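Local coordinates for peptidase (Pseudomonas aeruginosa, PDB 5LOX), which probably acts as a proteasome-related peptidase of the N-terminal-nucleophile hydrolase clan, assembling into a helical complex of many identical subunits, at residues E41-V46 / I201-Y206; F36-E41 / S72-P77; T29-F34 / P189-V194. The protein carries 3 engineered substitutions. All blocks are in the same frame, centred on the assembly; numbering follows the deposited sequence.

Contact 1: residues E41-V46 / I201-Y206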
ATOM      1  N   GLU A  41      64.265  37.648 107.008  1.00 96.66           N
ATOM      2  CA  GLU A  41      63.186  36.906 107.677  1.00 98.21           C
ATOM      3  C   GLU A  41      62.561  35.792 106.786  1.00 93.66           C
ATOM      4  O   GLU A  41      62.404  34.653 107.247  1.00 95.86           O
ATOM      5  CB  GLU A  41      62.152  37.899 108.225  1.00102.20           C
ATOM      6  CG  GLU A  41      60.675  37.591 107.977  1.00107.09           C
ATOM      7  CD  GLU A  41      60.132  36.414 108.762  1.00108.26           C
ATOM      8  OE1 GLU A  41      60.806  35.910 109.663  1.00110.37           O
ATOM      9  OE2 GLU A  41      59.009  35.976 108.450  1.00113.92           O
ATOM     10  N   ARG A  42      62.223  36.073 105.527  1.00 87.36           N
ATOM     11  CA  ARG A  42      61.629  35.013 104.697  1.00 83.17           C
ATOM     12  C   ARG A  42      61.705  35.251 103.190  1.00 77.87           C
ATOM     13  O   ARG A  42      61.700  36.390 102.726  1.00 77.63           O
ATOM     14  CB  ARG A  42      60.184  34.741 105.150  1.00 82.91           C
ATOM     15  CG  ARG A  42      59.082  35.392 104.328  1.00 84.26           C
ATOM     16  CD  ARG A  42      57.973  36.049 105.163  1.00 89.19           C
ATOM     17  NE  ARG A  42      57.666  35.394 106.434  1.00 89.79           N
ATOM     18  CZ  ARG A  42      56.577  34.679 106.717  1.00 86.87           C
ATOM     19  NH1 ARG A  42      55.617  34.478 105.830  1.00 85.85           N
ATOM     20  NH2 ARG A  42      56.458  34.157 107.919  1.00 84.30           N
ATOM     21  N   LEU A  43      61.766  34.151 102.452  1.00 74.72           N
ATOM     22  CA  LEU A  43      61.570  34.152 101.015  1.00 78.85           C
ATOM     23  C   LEU A  43      60.506  33.120 100.649  1.00 79.93           C
ATOM     24  O   LEU A  43      60.587  31.974 101.064  1.00 84.01           O
ATOM     25  CB  LEU A  43      62.843  33.765 100.278  1.00 79.72           C
ATOM     26  CG  LEU A  43      62.538  33.387  98.814  1.00 79.73           C
ATOM     27  CD1 LEU A  43      62.400  34.640  97.976  1.00 79.11           C
ATOM     28  CD2 LEU A  43      63.588  32.485  98.215  1.00 85.59           C
ATOM     29  N   LEU A  44      59.528  33.513  99.834  1.00 79.17           N
ATOM     30  CA  LEU A  44      58.563  32.556  99.286  1.00 73.11           C
ATOM     31  C   LEU A  44      58.412  32.761  97.806  1.00 69.87           C
ATOM     32  O   LEU A  44      58.352  33.891  97.329  1.00 75.80           O
ATOM     33  CB  LEU A  44      57.218  32.722  99.958  1.00 73.95           C
ATOM     34  CG  LEU A  44      57.189  32.328 101.435  1.00 73.15           C
ATOM     35  CD1 LEU A  44      55.938  32.888 102.099  1.00 73.33           C
ATOM     36  CD2 LEU A  44      57.252  30.818 101.580  1.00 70.02           C
ATOM     37  N   VAL A  45      58.375  31.665  97.074  1.00 69.50           N
ATOM     38  CA  VAL A  45      58.199  31.711  95.634  1.00 67.25           C
ATOM     39  C   VAL A  45      56.940  30.955  95.281  1.00 65.23           C
ATOM     40  O   VAL A  45      56.722  29.855  95.764  1.00 67.47           O
ATOM     41  CB  VAL A  45      59.392  31.063  94.904  1.00 64.71           C
ATOM     42  CG1 VAL A  45      59.143  31.008  93.403  1.00 64.06           C
ATOM     43  CG2 VAL A  45      60.652  31.856  95.179  1.00 67.77           C
ATOM     44  N   VAL A  46      56.138  31.526  94.400  1.00 63.10           N
ATOM     45  CA  VAL A  46      54.974  30.829  93.871  1.00 64.16           C
ATOM     46  C   VAL A  46      55.063  30.706  92.358  1.00 60.38           C
ATOM     47  O   VAL A  46      55.293  31.702  91.661  1.00 59.97           O
ATOM     48  CB  VAL A  46      53.698  31.594  94.211  1.00 66.97           C
ATOM     49  CG1 VAL A  46      52.492  30.920  93.596  1.00 69.19           C
ATOM     50  CG2 VAL A  46      53.532  31.679  95.714  1.00 67.38           C
ATOM     51  N   ILE A 201      67.578  35.932 102.012  1.00 86.17           N
ATOM     52  CA  ILE A 201      67.556  37.121 101.155  1.00 84.90           C
ATOM     53  C   ILE A 201      66.619  36.856 100.000  1.00 83.03           C
ATOM     54  O   ILE A 201      66.303  35.703  99.707  1.00 90.62           O
ATOM     55  CB  ILE A 201      68.961  37.487 100.614  1.00 86.90           C
ATOM     56  CG1 ILE A 201      69.473  36.434  99.615  1.00 87.73           C
ATOM     57  CG2 ILE A 201      69.945  37.673 101.768  1.00 89.95           C
ATOM     58  CD1 ILE A 201      70.852  36.713  99.040  1.00 89.09           C
ATOM     59  N   LEU A 202      66.172  37.912  99.334  1.00 86.20           N
ATOM     60  CA  LEU A 202      65.301  37.772  98.163  1.00 81.53           C
ATOM     61  C   LEU A 202      66.137  37.902  96.915  1.00 74.89           C
ATOM     62  O   LEU A 202      66.420  39.002  96.495  1.00 74.92           O
ATOM     63  CB  LEU A 202      64.227  38.856  98.153  1.00 88.38           C
ATOM     64  CG  LEU A 202      63.031  38.700  99.104  1.00 94.20           C
ATOM     65  CD1 LEU A 202      63.399  39.010 100.546  1.00 98.11           C
ATOM     66  CD2 LEU A 202      61.896  39.608  98.638  1.00 98.44           C
ATOM     67  N   PRO A 203      66.536  36.788  96.310  1.00 74.16           N
ATOM     68  CA  PRO A 203      67.330  36.895  95.091  1.00 77.71           C
ATOM     69  C   PRO A 203      66.577  37.609  93.996  1.00 77.14           C
ATOM     70  O   PRO A 203      65.362  37.529  93.952  1.00 70.79           O
ATOM     71  CB  PRO A 203      67.552  35.437  94.661  1.00 76.97           C
ATOM     72  CG  PRO A 203      67.106  34.606  95.813  1.00 79.52           C
ATOM     73  CD  PRO A 203      66.074  35.414  96.527  1.00 79.77           C
ATOM     74  N   GLU A 204      67.286  38.286  93.104  1.00 79.13           N
ATOM     75  CA  GLU A 204      66.590  39.034  92.077  1.00 79.89           C
ATOM     76  C   GLU A 204      66.034  38.103  91.012  1.00 74.22           C
ATOM     77  O   GLU A 204      65.041  38.420  90.381  1.00 72.42           O
ATOM     78  CB  GLU A 204      67.455  40.138  91.475  1.00 88.26           C
ATOM     79  CG  GLU A 204      67.285  41.450  92.230  1.00 97.68           C
ATOM     80  CD  GLU A 204      67.942  42.625  91.536  1.00106.62           C
ATOM     81  OE1 GLU A 204      67.811  42.740  90.301  1.00106.16           O
ATOM     82  OE2 GLU A 204      68.563  43.444  92.239  1.00113.85           O
ATOM     83  N   GLY A 205      66.645  36.941  90.841  1.00 69.12           N
ATOM     84  CA  GLY A 205      66.194  36.015  89.814  1.00 60.90           C
ATOM     85  C   GLY A 205      66.688  36.526  88.468  1.00 58.28           C
ATOM     86  O   GLY A 205      67.316  37.567  88.408  1.00 57.76           O
ATOM     87  N   TYR A 206      66.421  35.792  87.396  1.00 52.74           N
ATOM     88  CA  TYR A 206      66.994  36.106  86.112  1.00 53.73           C
ATOM     89  C   TYR A 206      66.109  35.620  84.994  1.00 52.96           C
ATOM     90  O   TYR A 206      65.497  34.559  85.069  1.00 51.95           O
ATOM     91  CB  TYR A 206      68.354  35.432  85.998  1.00 57.67           C
ATOM     92  CG  TYR A 206      69.072  35.668  84.674  1.00 59.73           C
ATOM     93  CD1 TYR A 206      69.933  36.730  84.505  1.00 57.78           C
ATOM     94  CD2 TYR A 206      68.904  34.777  83.599  1.00 61.02           C
ATOM     95  CE1 TYR A 206      70.605  36.922  83.318  1.00 58.84           C
ATOM     96  CE2 TYR A 206      69.568  34.973  82.398  1.00 60.66           C
ATOM     97  CZ  TYR A 206      70.418  36.049  82.273  1.00 59.54           C
ATOM     98  OH  TYR A 206      71.104  36.215  81.105  1.00 62.56           O
TER
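Leu43 meets Leu202 and Pro203 in a small, apolar contact between the start of strand 42-50 and the loop that joins strands 190-196 and 206-208. The strand belongs to one of the two antiparallel sheets of the subunit and the loop links strands of the other, so the contact spans both layers. Only 148 Å² is buried, both sides summed, and the nearest alpha carbons, Leu43 CA and Leu202 CA, are 5.9 Å apart.

Leu43 makes the largest single contribution. Its CG is anti to the backbone N (chi1 164°), and the isobutyl group reaches toward the proline ring, tip to tip. CD1 of Leu43 is 4.0 Å from CD of Pro203, and CD2 of Leu43 approaches the same CD at 4.2 Å, so both branches lie against one corner of the ring. Leu43 CD1 also comes to 4.3 Å from CG of Leu202. Nearer the backbone, Leu43 CB lies 4.0 Å from O of Ile201. Leu202 takes a different line: its CB does not head for the strand, yet its CD1 reaches 3.8 Å from O of Arg42.

Surrounding residues extend the apolar patch, with Tyr195 against Leu43, Leu193 against Pro203 and Pro39 against Leu202. The CB of Arg42 points away from the loop. Its NE forms a salt bridge with Glu41 OE2, modelled too short for its length to be relied on, and its NH2 probably donates to O of Val76.

Strand 42-50 makes backbone hydrogen bonds within its own sheet, for example between Leu43 and Gln116. Toward the loop its contacts are van der Waals, carbon to carbon and carbon to carbonyl oxygen, and their hold depends on shape and close approach rather than on direction.

Contact 2: residues F36-E41 / S72-P77; sequences FGTPGE and SLLNVP
Phe36 offers the face of its ring to Leu73. Its CB points at the 72-77 loop, and CG stands beside the backbone N, anti to the carbonyl carbon (chi1 -56°). From there outward every ring atom looks onto one methyl group: CG and CD1 of Phe36 are each 3.7 Å from CD1 of Leu73, and the distance to that methyl has risen only to 3.9 Å at CZ of Phe36. Such even spacing means the methyl is centred, and Leu73 CD1 is indeed 3.6 Å from the ring centroid and 6° off the normal, a CH-pi contact.

The loop connects helices 52-66 and 79-97, which form a helical layer against the sheet of strand 33-38 in this Ntn-hydrolase sandwich; Gln63 and Ile66 also touch the phenylalanine. An ST turn shapes the loop, Ser72 OG accepting from Leu74 N at 2.9 Å, while Ser72 O takes the backbone N-H groups of both Asn75 and Val76.

Leu74 adds a second contact, its CD2 resting 3.6 Å from CA of Gly37. That glycine has a backbone conformation in which a side chain would collide with the carbonyl oxygen of Phe36.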
ATOM      1  N   PHE A  36      58.024  36.628  97.055  1.00 65.70           N
ATOM      2  CA  PHE A  36      57.474  37.403  98.164  1.00 71.29           C
ATOM      3  C   PHE A  36      58.438  37.279  99.328  1.00 72.71           C
ATOM      4  O   PHE A  36      59.170  36.298  99.403  1.00 71.74           O
ATOM      5  CB  PHE A  36      56.149  36.824  98.634  1.00 71.29           C
ATOM      6  CG  PHE A  36      55.104  36.704  97.567  1.00 72.01           C
ATOM      7  CD1 PHE A  36      55.086  35.607  96.719  1.00 70.85           C
ATOM      8  CD2 PHE A  36      54.121  37.674  97.429  1.00 69.28           C
ATOM      9  CE1 PHE A  36      54.128  35.500  95.732  1.00 67.99           C
ATOM     10  CE2 PHE A  36      53.158  37.564  96.465  1.00 68.12           C
ATOM     11  CZ  PHE A  36      53.162  36.476  95.610  1.00 69.22           C
ATOM     12  N   GLY A  37      58.464  38.269 100.216  1.00 73.45           N
ATOM     13  CA  GLY A  37      59.255  38.127 101.426  1.00 75.52           C
ATOM     14  C   GLY A  37      59.720  39.414 102.080  1.00 82.13           C
ATOM     15  O   GLY A  37      59.535  40.500 101.538  1.00 77.75           O
ATOM     16  N   THR A  38      60.344  39.261 103.249  1.00 85.40           N
ATOM     17  CA  THR A  38      61.007  40.354 103.948  1.00 87.25           C
ATOM     18  C   THR A  38      62.463  39.938 104.155  1.00 89.92           C
ATOM     19  O   THR A  38      62.718  38.842 104.651  1.00 87.30           O
ATOM     20  CB  THR A  38      60.282  40.709 105.264  1.00 88.15           C
ATOM     21  OG1 THR A  38      59.504  39.595 105.710  1.00 81.64           O
ATOM     22  CG2 THR A  38      59.310  41.902 105.034  1.00 92.36           C
ATOM     23  N   PRO A  39      63.429  40.779 103.709  1.00 94.50           N
ATOM     24  CA  PRO A  39      64.845  40.377 103.814  1.00 93.95           C
ATOM     25  C   PRO A  39      65.290  40.075 105.252  1.00 92.68           C
ATOM     26  O   PRO A  39      64.946  40.804 106.165  1.00 82.24           O
ATOM     27  CB  PRO A  39      65.600  41.588 103.261  1.00 94.83           C
ATOM     28  CG  PRO A  39      64.632  42.240 102.331  1.00 94.77           C
ATOM     29  CD  PRO A  39      63.284  42.044 102.962  1.00 93.27           C
ATOM     30  N   GLY A  40      66.044  38.989 105.420  1.00 92.74           N
ATOM     31  CA  GLY A  40      66.510  38.561 106.726  1.00 94.12           C
ATOM     32  C   GLY A  40      65.482  37.786 107.537  1.00 95.16           C
ATOM     33  O   GLY A  40      65.818  37.260 108.598  1.00 95.48           O
ATOM     34  N   GLU A  41      64.265  37.648 107.008  1.00 96.66           N
ATOM     35  CA  GLU A  41      63.186  36.906 107.677  1.00 98.21           C
ATOM     36  C   GLU A  41      62.561  35.792 106.786  1.00 93.66           C
ATOM     37  O   GLU A  41      62.404  34.653 107.247  1.00 95.86           O
ATOM     38  CB  GLU A  41      62.152  37.899 108.225  1.00102.20           C
ATOM     39  CG  GLU A  41      60.675  37.591 107.977  1.00107.09           C
ATOM     40  CD  GLU A  41      60.132  36.414 108.762  1.00108.26           C
ATOM     41  OE1 GLU A  41      60.806  35.910 109.663  1.00110.37           O
ATOM     42  OE2 GLU A  41      59.009  35.976 108.450  1.00113.92           O
ATOM     43  N   SER A  72      48.329  36.416 105.586  1.00 86.58           N
ATOM     44  CA  SER A  72      49.034  36.792 104.367  1.00 83.59           C
ATOM     45  C   SER A  72      50.344  36.049 104.255  1.00 78.00           C
ATOM     46  O   SER A  72      50.885  35.623 105.258  1.00 76.19           O
ATOM     47  CB  SER A  72      49.389  38.271 104.391  1.00 86.43           C
ATOM     48  OG  SER A  72      50.731  38.450 104.822  1.00 85.66           O
ATOM     49  N   LEU A  73      50.889  35.972 103.043  1.00 73.73           N
ATOM     50  CA  LEU A  73      52.164  35.298 102.846  1.00 72.19           C
ATOM     51  C   LEU A  73      53.319  35.865 103.664  1.00 76.35           C
ATOM     52  O   LEU A  73      54.375  35.244 103.706  1.00 79.00           O
ATOM     53  CB  LEU A  73      52.568  35.328 101.381  1.00 68.46           C
ATOM     54  CG  LEU A  73      51.806  34.444 100.412  1.00 67.90           C
ATOM     55  CD1 LEU A  73      52.342  34.669  99.009  1.00 67.40           C
ATOM     56  CD2 LEU A  73      51.912  32.976 100.775  1.00 68.68           C
ATOM     57  N   LEU A  74      53.164  37.039 104.279  1.00 79.40           N
ATOM     58  CA  LEU A  74      54.251  37.591 105.082  1.00 80.06           C
ATOM     59  C   LEU A  74      54.204  37.291 106.561  1.00 79.19           C
ATOM     60  O   LEU A  74      55.196  37.542 107.232  1.00 79.68           O
ATOM     61  CB  LEU A  74      54.352  39.097 104.905  1.00 85.31           C
ATOM     62  CG  LEU A  74      54.819  39.574 103.534  1.00 88.60           C
ATOM     63  CD1 LEU A  74      54.907  41.094 103.549  1.00 88.08           C
ATOM     64  CD2 LEU A  74      56.136  38.961 103.066  1.00 87.81           C
ATOM     65  N   ASN A  75      53.128  36.690 107.069  1.00 81.29           N
ATOM     66  CA  ASN A  75      52.956  36.542 108.522  1.00 85.76           C
ATOM     67  C   ASN A  75      52.708  35.057 108.896  1.00 85.06           C
ATOM     68  O   ASN A  75      52.973  34.622 110.010  1.00 86.20           O
ATOM     69  CB  ASN A  75      51.826  37.404 109.068  1.00 91.34           C
ATOM     70  CG  ASN A  75      50.465  37.005 108.556  1.00 92.23           C
ATOM     71  OD1 ASN A  75      49.882  37.786 107.853  1.00 95.52           O
ATOM     72  ND2 ASN A  75      49.950  35.806 108.894  1.00 91.83           N
ATOM     73  N   VAL A  76      52.166  34.317 107.935  1.00 82.62           N
ATOM     74  CA  VAL A  76      52.102  32.862 107.931  1.00 83.04           C
ATOM     75  C   VAL A  76      53.367  32.188 108.520  1.00 84.00           C
ATOM     76  O   VAL A  76      54.497  32.556 108.162  1.00 79.86           O
ATOM     77  CB  VAL A  76      51.841  32.400 106.470  1.00 80.81           C
ATOM     78  CG1 VAL A  76      52.813  31.326 106.003  1.00 79.95           C
ATOM     79  CG2 VAL A  76      50.403  31.970 106.318  1.00 79.67           C
ATOM     80  N   PRO A  77      53.194  31.230 109.459  1.00 85.56           N
ATOM     81  CA  PRO A  77      54.358  30.829 110.291  1.00 88.17           C
ATOM     82  C   PRO A  77      55.246  29.758 109.677  1.00 85.64           C
ATOM     83  O   PRO A  77      56.338  29.537 110.187  1.00 93.85           O
ATOM     84  CB  PRO A  77      53.712  30.309 111.579  1.00 88.08           C
ATOM     85  CG  PRO A  77      52.372  29.849 111.150  1.00 86.94           C
ATOM     86  CD  PRO A  77      51.934  30.703 109.997  1.00 85.56           C
TER

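Contact 3: residues T29-F34 / P189-V194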
ATOM      1  N   THR A  29      52.764  35.989  76.373  1.00 55.52           N
ATOM      2  CA  THR A  29      53.798  35.877  77.426  1.00 55.73           C
ATOM      3  C   THR A  29      53.300  36.392  78.761  1.00 55.22           C
ATOM      4  O   THR A  29      52.799  37.513  78.839  1.00 58.69           O
ATOM      5  CB  THR A  29      55.012  36.718  77.054  1.00 55.92           C
ATOM      6  OG1 THR A  29      55.530  36.257  75.809  1.00 56.74           O
ATOM      7  CG2 THR A  29      56.073  36.578  78.067  1.00 55.28           C
ATOM      8  N   PHE A  30      53.362  35.543  79.778  1.00 55.13           N
ATOM      9  CA  PHE A  30      53.015  35.927  81.161  1.00 56.33           C
ATOM     10  C   PHE A  30      53.966  35.262  82.155  1.00 57.20           C
ATOM     11  O   PHE A  30      54.253  34.069  82.040  1.00 56.12           O
ATOM     12  CB  PHE A  30      51.595  35.510  81.521  1.00 55.22           C
ATOM     13  CG  PHE A  30      50.546  36.360  80.890  1.00 55.78           C
ATOM     14  CD1 PHE A  30      50.139  37.535  81.486  1.00 56.71           C
ATOM     15  CD2 PHE A  30      49.966  35.985  79.702  1.00 57.24           C
ATOM     16  CE1 PHE A  30      49.182  38.342  80.897  1.00 58.99           C
ATOM     17  CE2 PHE A  30      49.002  36.781  79.105  1.00 59.47           C
ATOM     18  CZ  PHE A  30      48.611  37.963  79.699  1.00 60.03           C
ATOM     19  N   ARG A  31      54.463  36.040  83.107  1.00 60.03           N
ATOM     20  CA  ARG A  31      55.388  35.541  84.121  1.00 59.68           C
ATOM     21  C   ARG A  31      54.678  34.476  84.951  1.00 60.98           C
ATOM     22  O   ARG A  31      53.490  34.617  85.220  1.00 57.01           O
ATOM     23  CB  ARG A  31      55.874  36.699  84.970  1.00 60.78           C
ATOM     24  CG  ARG A  31      56.350  36.356  86.377  1.00 65.61           C
ATOM     25  CD  ARG A  31      56.755  37.601  87.178  1.00 66.75           C
ATOM     26  NE  ARG A  31      57.822  38.295  86.476  1.00 69.02           N
ATOM     27  CZ  ARG A  31      59.067  37.853  86.400  1.00 67.83           C
ATOM     28  NH1 ARG A  31      59.413  36.729  87.000  1.00 66.78           N
ATOM     29  NH2 ARG A  31      59.972  38.529  85.706  1.00 73.58           N
ATOM     30  N   LYS A  32      55.380  33.372  85.244  1.00 62.68           N
ATOM     31  CA  LYS A  32      54.775  32.274  85.998  1.00 63.36           C
ATOM     32  C   LYS A  32      55.595  31.952  87.232  1.00 61.49           C
ATOM     33  O   LYS A  32      55.513  30.872  87.786  1.00 56.98           O
ATOM     34  CB  LYS A  32      54.651  31.013  85.140  1.00 64.95           C
ATOM     35  CG  LYS A  32      53.830  31.187  83.879  1.00 69.55           C
ATOM     36  CD  LYS A  32      53.932  29.969  82.963  1.00 73.72           C
ATOM     37  CE  LYS A  32      53.295  30.213  81.604  1.00 73.75           C
ATOM     38  NZ  LYS A  32      51.806  30.266  81.698  1.00 78.56           N
ATOM     39  N   LEU A  33      56.380  32.914  87.676  1.00 59.79           N
ATOM     40  CA  LEU A  33      57.210  32.745  88.865  1.00 56.60           C
ATOM     41  C   LEU A  33      57.183  34.066  89.612  1.00 60.00           C
ATOM     42  O   LEU A  33      57.633  35.083  89.081  1.00 60.94           O
ATOM     43  CB  LEU A  33      58.629  32.404  88.443  1.00 55.57           C
ATOM     44  CG  LEU A  33      59.610  32.003  89.522  1.00 58.03           C
ATOM     45  CD1 LEU A  33      60.818  31.361  88.886  1.00 60.23           C
ATOM     46  CD2 LEU A  33      60.048  33.179  90.367  1.00 60.13           C
ATOM     47  N   PHE A  34      56.678  34.042  90.835  1.00 58.87           N
ATOM     48  CA  PHE A  34      56.511  35.234  91.632  1.00 62.26           C
ATOM     49  C   PHE A  34      57.206  35.070  92.984  1.00 63.93           C
ATOM     50  O   PHE A  34      57.134  34.008  93.588  1.00 63.34           O
ATOM     51  CB  PHE A  34      55.028  35.462  91.849  1.00 64.05           C
ATOM     52  CG  PHE A  34      54.275  35.672  90.583  1.00 64.92           C
ATOM     53  CD1 PHE A  34      53.737  34.600  89.897  1.00 68.78           C
ATOM     54  CD2 PHE A  34      54.109  36.931  90.062  1.00 66.77           C
ATOM     55  CE1 PHE A  34      53.030  34.786  88.703  1.00 64.60           C
ATOM     56  CE2 PHE A  34      53.404  37.121  88.879  1.00 67.38           C
ATOM     57  CZ  PHE A  34      52.860  36.053  88.200  1.00 61.76           C
ATOM     58  N   PRO A 189      60.285  33.809  76.909  1.00 58.10           N
ATOM     59  CA  PRO A 189      61.376  33.781  77.885  1.00 60.95           C
ATOM     60  C   PRO A 189      61.135  32.822  79.028  1.00 59.19           C
ATOM     61  O   PRO A 189      59.978  32.501  79.319  1.00 56.51           O
ATOM     62  CB  PRO A 189      61.429  35.236  78.408  1.00 60.20           C
ATOM     63  CG  PRO A 189      60.069  35.781  78.127  1.00 60.58           C
ATOM     64  CD  PRO A 189      59.669  35.133  76.834  1.00 60.13           C
ATOM     65  N   LEU A 190      62.224  32.428  79.681  1.00 57.68           N
ATOM     66  CA  LEU A 190      62.160  31.692  80.933  1.00 61.92           C
ATOM     67  C   LEU A 190      62.506  32.594  82.094  1.00 62.55           C
ATOM     68  O   LEU A 190      63.199  33.593  81.935  1.00 58.15           O
ATOM     69  CB  LEU A 190      63.173  30.563  80.937  1.00 63.44           C
ATOM     70  CG  LEU A 190      63.236  29.695  79.687  1.00 61.97           C
ATOM     71  CD1 LEU A 190      64.192  28.546  79.949  1.00 61.30           C
ATOM     72  CD2 LEU A 190      61.866  29.162  79.340  1.00 65.66           C
ATOM     73  N   ASP A 191      62.043  32.208  83.274  1.00 63.03           N
ATOM     74  CA  ASP A 191      62.326  32.954  84.495  1.00 66.29           C
ATOM     75  C   ASP A 191      62.924  31.984  85.505  1.00 65.43           C
ATOM     76  O   ASP A 191      62.349  30.921  85.750  1.00 59.03           O
ATOM     77  CB  ASP A 191      61.044  33.591  85.033  1.00 68.47           C
ATOM     78  CG  ASP A 191      60.520  34.728  84.133  1.00 73.99           C
ATOM     79  OD1 ASP A 191      61.272  35.728  83.943  1.00 70.98           O
ATOM     80  OD2 ASP A 191      59.363  34.608  83.621  1.00 77.05           O
ATOM     81  N   LEU A 192      64.098  32.332  86.050  1.00 63.26           N
ATOM     82  CA  LEU A 192      64.798  31.463  86.997  1.00 60.93           C
ATOM     83  C   LEU A 192      64.956  32.158  88.305  1.00 57.35           C
ATOM     84  O   LEU A 192      65.067  33.380  88.358  1.00 54.17           O
ATOM     85  CB  LEU A 192      66.199  31.145  86.506  1.00 64.20           C
ATOM     86  CG  LEU A 192      66.342  30.875  85.025  1.00 67.57           C
ATOM     87  CD1 LEU A 192      67.800  30.774  84.656  1.00 70.60           C
ATOM     88  CD2 LEU A 192      65.616  29.595  84.667  1.00 68.79           C
ATOM     89  N   LEU A 193      65.063  31.367  89.355  1.00 58.31           N
ATOM     90  CA  LEU A 193      65.459  31.890  90.653  1.00 59.96           C
ATOM     91  C   LEU A 193      66.163  30.828  91.450  1.00 61.00           C
ATOM     92  O   LEU A 193      65.702  29.696  91.536  1.00 63.22           O
ATOM     93  CB  LEU A 193      64.253  32.376  91.415  1.00 60.99           C
ATOM     94  CG  LEU A 193      64.581  33.086  92.720  1.00 64.28           C
ATOM     95  CD1 LEU A 193      63.639  34.249  92.954  1.00 65.17           C
ATOM     96  CD2 LEU A 193      64.539  32.137  93.898  1.00 66.58           C
ATOM     97  N   VAL A 194      67.320  31.190  91.999  1.00 64.58           N
ATOM     98  CA  VAL A 194      68.116  30.291  92.842  1.00 60.03           C
ATOM     99  C   VAL A 194      68.160  30.870  94.237  1.00 58.01           C
ATOM    100  O   VAL A 194      68.444  32.045  94.396  1.00 57.05           O
ATOM    101  CB  VAL A 194      69.549  30.177  92.295  1.00 59.59           C
ATOM    102  CG1 VAL A 194      70.408  29.411  93.269  1.00 64.39           C
ATOM    103  CG2 VAL A 194      69.549  29.497  90.926  1.00 58.12           C
TER
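Arg31 and Asp191 cross at about a right angle, with their guanidinium and carboxylate planes turned 37° apart. The acid lies over the guanidinium instead of meeting its edge in a flat two-pronged pair, the evidence being OD2 of Asp191, 3.9 Å above the plane and displaced toward the rim. The salt bridge between Arg31 NH2 and Asp191 OD1 is long, at 3.6 Å. Asp191 has a stronger partner in Arg207, whose NE pairs with OD1, so two arginines probably share its charge. The guanidinium is oriented by its own segment, since NH1 of Arg31 donates to O of Leu33 at 3.2 Å and 165°, with the acceptor close to the guanidinium plane.

Leu33 points across to the other segment. Its CG is anti to the backbone N (chi1 -172°), and CD1 lies over the backbone, 3.5 Å from O of Asp191, and 4.4 Å from CB of Leu193. At the far end Thr29 and Pro189 reach toward each other tip to tip, CG2 of Thr29 standing 4.1 Å from CD of Pro189. Thr29 O also bonds to Thr140 OG1 of a neighbouring subunit.

Lys32 sends its amine away from this interface, to OG1 of Thr20 and of Thr1. In Ntn hydrolases the N-terminal residue is the nucleophile, and a lysine beside it is consistent with the active site of proteasome beta subunits.

The segments run nearly parallel, yet Leu33 CA and Asp191 CA are 6.7 Å apart, and strands 33-38 and 190-196 belong to different sheets. Leu33 facing Asp191 and Leu193 between stacked antiparallel sheets is characteristic of the alpha-beta-beta-alpha sandwich of this clan.

Overall arrangement
Contact 3 is buried, its centre about 8 Å from the centre of the chain, whereas contacts 1 and 2 are partly buried, at about 14 and 20 Å. Contacts 1 and 3 both bridge the two sheets, one through a loop and the other through a strand; contact 2 lays an interhelical loop on strand 33-38, outermost in its sheet within this chain, which it shares with contact 3. Contacts 1 and 2 share Glu41 and are tied by the backbone pairing of Leu44 with Phe36. Their chemistry differs: aliphatic in contact 1, methyl on aromatic ring in contact 2, and mixed in contact 3, where a charged pair sits beside apolar side chains.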